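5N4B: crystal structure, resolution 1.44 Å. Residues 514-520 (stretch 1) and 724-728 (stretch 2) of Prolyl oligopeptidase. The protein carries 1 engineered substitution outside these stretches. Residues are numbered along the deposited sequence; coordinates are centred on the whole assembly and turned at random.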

# COMPACT_ATOMS: atom_id res chain seq x y z
N THR A 514 12.37 -17.70 -3.39
CA THR A 514 12.73 -18.96 -2.76
C THR A 514 11.70 -20.04 -3.09
O THR A 514 12.06 -21.17 -3.41
CB THR A 514 12.84 -18.73 -1.26
OG1 THR A 514 13.92 -17.84 -1.00
CG2 THR A 514 13.14 -20.02 -0.54
N PHE A 515 10.42 -19.71 -3.03
CA PHE A 515 9.40 -20.67 -3.42
C PHE A 515 9.57 -21.11 -4.86
O PHE A 515 9.50 -22.30 -5.18
CB PHE A 515 8.02 -20.06 -3.22
CG PHE A 515 6.86 -20.99 -3.45
CD1 PHE A 515 6.34 -21.14 -4.72
CD2 PHE A 515 6.33 -21.72 -2.41
CE1 PHE A 515 5.28 -21.97 -4.94
CE2 PHE A 515 5.26 -22.55 -2.63
CZ PHE A 515 4.75 -22.69 -3.89
N LEU A 516 9.83 -20.17 -5.75
CA LEU A 516 9.98 -20.50 -7.17
C LEU A 516 11.12 -21.47 -7.37
O LEU A 516 11.01 -22.44 -8.15
CB LEU A 516 10.20 -19.24 -8.02
CG LEU A 516 9.12 -18.14 -7.93
CD1 LEU A 516 9.37 -17.11 -8.98
CD2 LEU A 516 7.73 -18.67 -8.04
N GLN A 517 12.25 -21.20 -6.75
CA GLN A 517 13.40 -22.08 -6.87
C GLN A 517 13.16 -23.43 -6.21
O GLN A 517 13.51 -24.47 -6.78
CB GLN A 517 14.63 -21.39 -6.28
CG GLN A 517 15.91 -22.18 -6.47
CD GLN A 517 17.18 -21.43 -6.11
OE1 GLN A 517 17.18 -20.26 -5.86
NE2 GLN A 517 18.27 -22.17 -6.05
N THR A 518 12.52 -23.46 -5.06
CA THR A 518 12.32 -24.69 -4.33
C THR A 518 11.44 -25.66 -5.10
O THR A 518 11.67 -26.86 -5.10
CB THR A 518 11.68 -24.36 -2.97
OG1 THR A 518 12.63 -23.60 -2.17
CG2 THR A 518 11.30 -25.59 -2.19
N TYR A 519 10.42 -25.15 -5.74
CA TYR A 519 9.41 -25.97 -6.37
C TYR A 519 9.41 -25.89 -7.88
O TYR A 519 8.63 -26.65 -8.51
CB TYR A 519 8.03 -25.58 -5.82
CG TYR A 519 7.82 -25.92 -4.38
CD1 TYR A 519 7.69 -27.25 -3.97
CD2 TYR A 519 7.65 -24.92 -3.45
CE1 TYR A 519 7.45 -27.56 -2.65
CE2 TYR A 519 7.39 -25.24 -2.14
CZ TYR A 519 7.29 -26.56 -1.76
OH TYR A 519 7.01 -26.82 -0.42
N GLY A 520 10.23 -25.06 -8.50
CA GLY A 520 10.16 -24.95 -9.96
C GLY A 520 8.84 -24.33 -10.38
O GLY A 520 8.28 -24.71 -11.43
N GLY A 724 0.02 -30.35 -4.79
CA GLY A 724 0.74 -31.61 -4.86
C GLY A 724 2.22 -31.46 -5.08
O GLY A 724 2.86 -32.39 -5.59
N LEU A 725 2.81 -30.32 -4.70
CA LEU A 725 4.23 -30.11 -4.89
C LEU A 725 5.03 -30.68 -3.74
O LEU A 725 4.65 -30.53 -2.57
CB LEU A 725 4.53 -28.63 -5.00
CG LEU A 725 3.69 -27.83 -6.00
CD1 LEU A 725 4.04 -26.37 -5.95
CD2 LEU A 725 3.84 -28.40 -7.41
N GLU A 726 6.19 -31.23 -4.08
CA GLU A 726 7.04 -31.90 -3.13
C GLU A 726 8.39 -31.21 -3.13
O GLU A 726 8.85 -30.68 -4.16
CB GLU A 726 7.22 -33.39 -3.48
CG GLU A 726 5.92 -34.18 -3.57
CD GLU A 726 5.26 -34.42 -2.23
OE1 GLU A 726 5.76 -33.90 -1.21
OE2 GLU A 726 4.23 -35.13 -2.19
N LEU A 727 8.99 -31.22 -1.95
CA LEU A 727 10.37 -30.79 -1.80
C LEU A 727 11.28 -31.81 -2.47
O LEU A 727 11.10 -33.02 -2.31
CB LEU A 727 10.70 -30.62 -0.31
CG LEU A 727 9.93 -29.48 0.38
CD1 LEU A 727 10.14 -29.49 1.88
CD2 LEU A 727 10.39 -28.15 -0.21
N LYS A 728 12.24 -31.30 -3.23
CA LYS A 728 13.03 -32.11 -4.17
C LYS A 728 14.52 -31.92 -3.93
O LYS A 728 15.16 -32.79 -3.32
CB LYS A 728 12.67 -31.73 -5.64
O HOH W 1 13.16 -28.65 -3.34
O HOH W 2 5.68 -29.21 -0.20

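Residues 514-519 form the last part of a helix, and Gly520 leaves it with positive phi. Residues 724-728 run past this end without regular secondary structure. The closest CA pair is Tyr519 and Leu727, 6.7 Å apart. At that spacing side chains fill the gap, and no direct hydrogen bond joins the stretches.

Apolar contact does most of the packing. Tyr519 is central. Its CD1 lies 3.6 Å from CB of Leu725, whose CA-to-CB bond points toward the helix. The same ring meets Leu727, with CZ of Tyr519 3.8 Å from CD2 of Leu727. That methyl also packs on Thr518, whose CG2 is 3.4 Å from CD2 of Leu727. Phe515, one turn back, adds a looser contact: its CZ is 4.3 Å from CD1 of Leu725. The carbonyl O of Glu726 sits at the edge of the Tyr519 ring, 3.6 Å from CD1.

Two waters supply the polar links. Water 1 donates to O of Thr518 (2.9 Å) and accepts from N of Lys728 (2.8 Å). Water 2 accepts from OH of Tyr519 (2.7 Å) and donates to O of Leu725 (2.9 Å).

Within the helix, OG1 of Thr518 donates to O of Thr514 at 2.8 Å. This satisfies the hydroxyl and leaves its methyl against Leu727.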